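Local structure of neuraminidase (4GDI) at residues 12-17 against 204-209; 158-163 against 227-232; 45-50 against 149-154. The protein forms a tetrameric, calcium-binding neuraminidase-like beta-propeller of a bat influenza A virus, a presumed sialidase by family whose putative active site has diverged. All blocks are in the same frame, centred on the assembly; numbering follows the deposited sequence.

How the contacts relate
The three contacts show how a beta-propeller is tied together between its blades. Their centres lie 15 to 16 Å apart. Contact 2 joins the four-stranded blade spanning 153-189 to the one spanning 200-236; contact 1 joins the inner hairpin of the latter to the N-terminal loop, and contact 3 brings strand 44-48 to the segment entering strand 153-155. Along the chain, contact 3 closes before contact 2 opens and is nested within contact 1, whose segments alternate with those of contact 2. The contacts also touch: the Cys154-Cys159 disulfide joins contacts 2 and 3, strands 208-214 and 224-228 connect contacts 1 and 2, and Thr204 and Ile209 of contact 1 pack on Ile153 of contact 3.

Contact 1. Residues 12-17 against 204-209; sequences KSQMCE and TINNLI
Ile205 reaches the loop 12-17 through two torsions: CG1 is anti to its backbone N (chi1 -165°), and chi2 of 62° then turns CD1 against the backbone of Lys12 to Met15. This methyl lies 3.4 Å from Met15 N and 3.6 Å from Lys12 O, filling the curve of the loop. Among the side-chain atoms of Met15, CB comes nearest Ile205, sitting 4.1 Å from Ile205 CD1. Thus an apolar branch is pressed chiefly against polypeptide backbone.

Nearer the solvent, the contact changes character. Asn206 is at the turn, and its amide ND2 gives a weak hydrogen bond to Ser13 O, with a length of 3.3 Å and an N-H...O angle of only 136°. The bend that delivers both residues is a tight hairpin: Leu208 N bonds to Ile205 O at 2.9 Å, and Leu208 O in return takes the backbone N of Ile205 at 3.1 Å. The same oxygen accepts Thr204 OG1 at 2.8 Å, the hydroxyl standing above the carbonyl plane. Around the loop, Cys16 is disulfide-bonded to Cys334, and Gln335 also packs on Ile205.

What emerges is a surface contact between a two-residue beta hairpin, linking strands 200-205 and 208-214 of one blade, and the N-terminal loop that leads into strand 20-25, the outer strand that completes the last blade of a neuraminidase beta-propeller.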
# COMPACT_ATOMS: atom_id res chain seq x y z
N LYS A 12 7.30 -1.35 30.82
CA LYS A 12 8.63 -1.47 31.38
C LYS A 12 8.50 -1.12 32.86
O LYS A 12 7.50 -0.53 33.26
CB LYS A 12 9.62 -0.56 30.66
CG LYS A 12 9.51 -0.68 29.15
CD LYS A 12 10.83 -0.53 28.43
CE LYS A 12 10.68 -0.89 26.95
NZ LYS A 12 11.93 -1.40 26.37
N SER A 13 9.52 -1.46 33.64
CA SER A 13 9.38 -1.53 35.10
C SER A 13 9.18 -0.19 35.79
O SER A 13 8.64 -0.12 36.88
CB SER A 13 10.58 -2.27 35.71
OG SER A 13 11.80 -1.59 35.43
N GLN A 14 9.64 0.89 35.17
CA GLN A 14 9.42 2.20 35.74
C GLN A 14 9.10 3.18 34.63
O GLN A 14 9.56 3.01 33.50
CB GLN A 14 10.66 2.67 36.50
CG GLN A 14 11.06 1.78 37.68
CD GLN A 14 10.02 1.78 38.80
OE1 GLN A 14 9.27 2.75 38.97
NE2 GLN A 14 9.96 0.69 39.56
N MET A 15 8.33 4.20 34.95
CA MET A 15 8.03 5.26 33.99
C MET A 15 9.24 6.15 33.82
O MET A 15 9.95 6.42 34.78
CB MET A 15 6.87 6.10 34.48
CG MET A 15 6.47 7.19 33.47
SD MET A 15 4.92 8.02 33.86
CE MET A 15 3.76 6.69 33.50
N CYS A 16 9.49 6.60 32.59
CA CYS A 16 10.57 7.55 32.36
C CYS A 16 10.30 8.83 33.13
O CYS A 16 9.14 9.21 33.33
CB CYS A 16 10.71 7.85 30.86
SG CYS A 16 11.08 6.41 29.84
N GLU A 17 11.35 9.49 33.60
CA GLU A 17 11.18 10.81 34.18
C GLU A 17 10.67 11.75 33.09
O GLU A 17 11.18 11.71 31.96
CB GLU A 17 12.51 11.35 34.72
CG GLU A 17 12.89 10.84 36.09
CD GLU A 17 13.60 11.91 36.91
OE1 GLU A 17 14.79 12.19 36.62
OE2 GLU A 17 12.97 12.48 37.82
N THR A 204 -0.79 2.40 32.01
CA THR A 204 -0.39 1.42 33.01
C THR A 204 1.09 1.53 33.37
O THR A 204 1.94 1.84 32.53
CB THR A 204 -0.68 -0.01 32.54
OG1 THR A 204 -0.33 -0.92 33.59
CG2 THR A 204 0.10 -0.33 31.29
N ILE A 205 1.39 1.29 34.65
CA ILE A 205 2.77 1.30 35.14
C ILE A 205 2.84 0.51 36.44
O ILE A 205 1.91 0.56 37.24
CB ILE A 205 3.27 2.74 35.39
CG1 ILE A 205 4.80 2.75 35.54
CG2 ILE A 205 2.62 3.33 36.63
CD1 ILE A 205 5.55 2.27 34.31
N ASN A 206 3.97 -0.18 36.65
CA ASN A 206 4.11 -1.27 37.64
C ASN A 206 2.80 -1.93 38.09
O ASN A 206 2.38 -1.77 39.23
CB ASN A 206 4.96 -0.87 38.87
CG ASN A 206 5.12 0.63 39.04
OD1 ASN A 206 4.15 1.35 39.24
ND2 ASN A 206 6.38 1.09 39.01
N ASN A 207 2.18 -2.67 37.17
CA ASN A 207 0.96 -3.44 37.46
C ASN A 207 -0.27 -2.66 37.99
O ASN A 207 -1.23 -3.26 38.47
CB ASN A 207 1.31 -4.60 38.40
CG ASN A 207 2.24 -5.62 37.75
OD1 ASN A 207 1.79 -6.55 37.08
ND2 ASN A 207 3.54 -5.43 37.95
N LEU A 208 -0.25 -1.34 37.87
CA LEU A 208 -1.40 -0.50 38.20
C LEU A 208 -1.98 0.10 36.94
O LEU A 208 -1.26 0.31 35.96
CB LEU A 208 -0.98 0.66 39.11
CG LEU A 208 -0.53 0.26 40.51
CD1 LEU A 208 -0.14 1.50 41.30
CD2 LEU A 208 -1.64 -0.50 41.21
N ILE A 209 -3.27 0.37 36.95
CA ILE A 209 -3.91 1.06 35.85
C ILE A 209 -4.38 2.38 36.46
O ILE A 209 -5.00 2.40 37.52
CB ILE A 209 -5.12 0.28 35.28
CG1 ILE A 209 -4.71 -1.13 34.80
CG2 ILE A 209 -5.75 1.06 34.10
CD1 ILE A 209 -4.52 -2.14 35.93

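Contact 2. Residues 158-163 against 227-232; sequences SCFVIV and FTKELN
Strand 158-163 faces a type I beta turn running from Thr228 to Leu231, and the backbones stay well apart, their nearest CA atoms being 8.0 Å apart at Ser158 and Lys229. This is an interface between consecutive blades of the beta-propeller: strand 158-165 is the second strand of one, and the turn joins the last two strands of the next. Side chains must therefore fill the gap, and Phe160 carries most of it.

Its ring forms an offset edge-to-face pair with Phe227, whose edge is directed toward the face of Phe160; the centroids are 5.9 Å apart and the planes lie at 62°. Phe160 CB also comes in the plane of the Phe227 ring, at its edge. On the rim of Phe160, CE2 meets Leu231 CD2 at 3.7 Å, while the carbonyl Lys229 O approaches that same edge near the ring plane. The stem of Lys229 joins in, its CG 4.0 Å from Phe160 CZ. The tip of Ile162 adds a looser apolar contact, with CD1 placed 4.2 Å from Phe227 CE2.

Thr228 OG1 accepts the backbone N of Glu230 at 3.0 Å, an ST turn, and Leu231 N closes the beta turn onto Thr228 O.

Toward Ser158 the interface becomes polar. Lys229 has a salt bridge to Glu156, and Ser158 OG is hydrogen-bonded to Glu178, a calcium-site residue of this protein with no ion bound in this chain. A water joins the two segments here: it accepts from Lys229 NZ at 2.8 Å and is hydrogen-bonded to Ser158 OG at 3.0 Å.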
# COMPACT_ATOMS: atom_id res chain seq x y z
N SER A 158 -4.07 -9.77 30.08
CA SER A 158 -5.36 -9.27 30.55
C SER A 158 -5.56 -7.81 30.12
O SER A 158 -4.71 -6.97 30.39
CB SER A 158 -5.45 -9.35 32.08
OG SER A 158 -5.39 -10.69 32.56
N CYS A 159 -6.69 -7.52 29.48
CA CYS A 159 -6.98 -6.15 29.04
C CYS A 159 -8.16 -5.55 29.82
O CYS A 159 -9.19 -6.20 30.02
CB CYS A 159 -7.27 -6.14 27.53
SG CYS A 159 -5.86 -6.72 26.51
N PHE A 160 -8.01 -4.30 30.24
CA PHE A 160 -9.02 -3.66 31.08
C PHE A 160 -9.61 -2.44 30.38
O PHE A 160 -8.90 -1.70 29.71
CB PHE A 160 -8.39 -3.24 32.40
CG PHE A 160 -7.74 -4.37 33.15
CD1 PHE A 160 -6.47 -4.79 32.82
CD2 PHE A 160 -8.42 -5.01 34.18
CE1 PHE A 160 -5.86 -5.85 33.51
CE2 PHE A 160 -7.82 -6.07 34.87
CZ PHE A 160 -6.54 -6.49 34.53
N VAL A 161 -10.91 -2.24 30.53
CA VAL A 161 -11.57 -1.09 29.93
C VAL A 161 -12.71 -0.64 30.84
O VAL A 161 -13.33 -1.45 31.51
CB VAL A 161 -12.10 -1.42 28.55
CG1 VAL A 161 -13.17 -2.51 28.62
CG2 VAL A 161 -12.64 -0.18 27.87
N ILE A 162 -12.94 0.67 30.88
CA ILE A 162 -14.05 1.24 31.61
C ILE A 162 -15.27 1.34 30.69
O ILE A 162 -15.20 1.93 29.63
CB ILE A 162 -13.74 2.66 32.15
CG1 ILE A 162 -12.42 2.67 32.95
CG2 ILE A 162 -14.87 3.17 33.01
CD1 ILE A 162 -12.37 1.65 34.04
N VAL A 163 -16.38 0.73 31.11
CA VAL A 163 -17.63 0.83 30.37
C VAL A 163 -18.67 1.59 31.21
O VAL A 163 -18.82 1.33 32.40
CB VAL A 163 -18.19 -0.56 30.06
CG1 VAL A 163 -19.57 -0.46 29.43
CG2 VAL A 163 -17.23 -1.34 29.16
N PHE A 227 -6.48 1.54 39.79
CA PHE A 227 -6.89 0.18 40.07
C PHE A 227 -5.83 -0.84 39.72
O PHE A 227 -4.88 -0.54 39.01
CB PHE A 227 -8.26 -0.12 39.43
CG PHE A 227 -8.25 -0.24 37.93
CD1 PHE A 227 -8.07 -1.47 37.31
CD2 PHE A 227 -8.54 0.86 37.12
CE1 PHE A 227 -8.12 -1.59 35.93
CE2 PHE A 227 -8.60 0.74 35.74
CZ PHE A 227 -8.39 -0.49 35.14
N THR A 228 -5.98 -2.04 40.28
CA THR A 228 -5.02 -3.12 40.09
C THR A 228 -5.54 -4.16 39.11
O THR A 228 -6.72 -4.15 38.71
CB THR A 228 -4.72 -3.84 41.42
OG1 THR A 228 -5.87 -4.62 41.81
CG2 THR A 228 -4.36 -2.85 42.54
N LYS A 229 -4.66 -5.08 38.74
CA LYS A 229 -5.03 -6.23 37.93
C LYS A 229 -6.13 -7.06 38.59
O LYS A 229 -6.81 -7.81 37.93
CB LYS A 229 -3.82 -7.14 37.71
CG LYS A 229 -3.01 -6.83 36.48
CD LYS A 229 -2.00 -7.94 36.23
CE LYS A 229 -2.55 -9.00 35.27
NZ LYS A 229 -1.74 -10.25 35.30
N GLU A 230 -6.28 -6.94 39.91
CA GLU A 230 -7.30 -7.70 40.64
C GLU A 230 -8.61 -6.92 40.83
O GLU A 230 -9.52 -7.38 41.51
CB GLU A 230 -6.74 -8.11 42.00
CG GLU A 230 -5.47 -8.96 41.90
CD GLU A 230 -5.63 -10.21 41.03
OE1 GLU A 230 -6.76 -10.78 40.93
OE2 GLU A 230 -4.62 -10.62 40.42
N LEU A 231 -8.68 -5.74 40.22
CA LEU A 231 -9.87 -4.88 40.24
C LEU A 231 -10.13 -4.22 41.58
O LEU A 231 -11.21 -3.71 41.82
CB LEU A 231 -11.12 -5.62 39.77
CG LEU A 231 -10.97 -6.21 38.36
CD1 LEU A 231 -12.30 -6.76 37.84
CD2 LEU A 231 -10.41 -5.19 37.39
N ASN A 232 -9.12 -4.21 42.45
CA ASN A 232 -9.14 -3.30 43.57
C ASN A 232 -8.91 -1.88 43.07
O ASN A 232 -8.20 -1.68 42.10
CB ASN A 232 -8.10 -3.70 44.59
CG ASN A 232 -8.57 -4.86 45.41
OD1 ASN A 232 -9.65 -4.80 45.98
ND2 ASN A 232 -7.80 -5.94 45.43
O HOH W 1 -2.60 -11.63 32.96

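Contact 3. Residues 45-50 against 149-154; sequences YVSCDL and NSECIC
Tyr45 and Glu151, which have most of the surface buried here, illustrate two ways of joining parts of a beta-propeller near its centre, with Asn149 lending backbone to the first. Strand 44-48, which pairs with strand 53-64 in one sheet, meets the loop that enters 153-155, the inner strand of another blade.

Tyr45 lays its ring against the loop backbone. Its CG stands between the backbone N and the carbonyl carbon (chi1 58°), and the ring spans the peptides from Asn149 to Glu151. Ser150 CA sits over one face, 3.6 Å from Tyr45 CG, with Ser150 N over a face as well, offset toward the rim. Of the ring atoms flanking CG, CD1 comes 3.4 Å from Asn149 C and CD2 3.6 Å from Glu151 N, both obliquely. Asn149 therefore contributes mainly backbone, while its side-chain OD1 accepts from Ser102 N; the hydroxyl of Tyr45 bonds to the side chain of the same serine.

Glu151 supplies the polar half. Its chain is extended beyond CG and brings OE1 to Ser47, whose OG donates to it at 2.6 Å on the anti lone pair, the one facing away from OE2. OE2 in turn accepts from Gln325 N, so both carboxylate oxygens are held.

Two waters complete the seam. One donates to Val46 O at 2.7 Å. It accepts from Glu151 N at 3.0 Å. The other accepts from Cys48 N at 2.9 Å. It donates to Glu151 OE1 at 2.8 Å, so that this oxygen takes both Ser47 OG and the second water.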
# COMPACT_ATOMS: atom_id res chain seq x y z
N TYR A 45 -8.58 8.51 18.80
CA TYR A 45 -7.56 8.28 19.82
C TYR A 45 -6.45 7.44 19.20
O TYR A 45 -6.57 6.97 18.08
CB TYR A 45 -8.15 7.59 21.06
CG TYR A 45 -8.82 6.25 20.77
CD1 TYR A 45 -10.13 6.19 20.36
CD2 TYR A 45 -8.12 5.06 20.91
CE1 TYR A 45 -10.76 4.99 20.09
CE2 TYR A 45 -8.73 3.83 20.65
CZ TYR A 45 -10.05 3.81 20.24
OH TYR A 45 -10.67 2.62 19.97
N VAL A 46 -5.37 7.25 19.94
CA VAL A 46 -4.21 6.56 19.40
C VAL A 46 -3.95 5.27 20.18
O VAL A 46 -4.13 5.24 21.40
CB VAL A 46 -2.95 7.45 19.46
CG1 VAL A 46 -1.72 6.64 19.01
CG2 VAL A 46 -3.11 8.70 18.59
N SER A 47 -3.50 4.23 19.49
CA SER A 47 -3.06 3.00 20.16
C SER A 47 -2.07 2.28 19.26
O SER A 47 -2.18 2.34 18.03
CB SER A 47 -4.27 2.11 20.49
OG SER A 47 -3.95 1.13 21.47
N CYS A 48 -1.10 1.60 19.86
CA CYS A 48 0.03 1.05 19.12
C CYS A 48 0.15 -0.47 19.25
O CYS A 48 -0.24 -1.05 20.28
CB CYS A 48 1.33 1.68 19.64
SG CYS A 48 1.25 3.47 19.99
N ASP A 49 0.69 -1.12 18.22
CA ASP A 49 1.14 -2.49 18.36
C ASP A 49 2.60 -2.42 18.81
O ASP A 49 3.02 -1.39 19.33
CB ASP A 49 0.91 -3.35 17.08
CG ASP A 49 1.59 -2.78 15.82
OD1 ASP A 49 2.65 -2.09 15.90
OD2 ASP A 49 1.05 -3.05 14.73
N LEU A 50 3.36 -3.50 18.63
CA LEU A 50 4.76 -3.49 19.06
C LEU A 50 5.69 -2.78 18.08
O LEU A 50 6.88 -2.61 18.34
CB LEU A 50 5.28 -4.91 19.28
CG LEU A 50 4.55 -5.75 20.34
CD1 LEU A 50 5.25 -7.10 20.51
CD2 LEU A 50 4.50 -5.00 21.65
N ASN A 149 -13.52 5.88 24.19
CA ASN A 149 -12.83 6.50 23.06
C ASN A 149 -11.39 6.84 23.41
O ASN A 149 -10.89 7.93 23.15
CB ASN A 149 -13.60 7.72 22.55
CG ASN A 149 -15.05 7.39 22.28
OD1 ASN A 149 -15.36 6.45 21.53
ND2 ASN A 149 -15.95 8.11 22.93
N SER A 150 -10.73 5.87 24.02
CA SER A 150 -9.31 5.94 24.31
C SER A 150 -8.86 4.50 24.44
O SER A 150 -9.68 3.61 24.61
CB SER A 150 -9.09 6.67 25.63
OG SER A 150 -7.74 7.07 25.79
N GLU A 151 -7.56 4.25 24.36
CA GLU A 151 -7.10 2.87 24.32
C GLU A 151 -7.42 2.14 25.61
O GLU A 151 -7.37 2.72 26.70
CB GLU A 151 -5.60 2.75 24.02
CG GLU A 151 -4.64 3.14 25.12
CD GLU A 151 -3.18 2.80 24.76
OE1 GLU A 151 -2.97 2.15 23.71
OE2 GLU A 151 -2.25 3.19 25.50
N CYS A 152 -7.74 0.86 25.47
CA CYS A 152 -7.87 0.02 26.65
C CYS A 152 -6.47 -0.39 27.11
O CYS A 152 -5.48 -0.11 26.44
CB CYS A 152 -8.82 -1.19 26.41
SG CYS A 152 -8.77 -1.98 24.80
N ILE A 153 -6.38 -1.00 28.28
CA ILE A 153 -5.10 -1.23 28.92
C ILE A 153 -4.82 -2.72 29.06
O ILE A 153 -5.57 -3.43 29.74
CB ILE A 153 -5.08 -0.59 30.33
CG1 ILE A 153 -5.25 0.92 30.24
CG2 ILE A 153 -3.79 -0.90 31.03
CD1 ILE A 153 -4.23 1.59 29.31
N CYS A 154 -3.73 -3.18 28.44
CA CYS A 154 -3.34 -4.61 28.51
C CYS A 154 -2.10 -4.82 29.38
O CYS A 154 -1.12 -4.09 29.28
CB CYS A 154 -3.10 -5.17 27.11
SG CYS A 154 -4.55 -5.19 26.05
O HOH W 2 -5.47 6.26 23.48
O HOH W 3 -0.38 1.85 22.64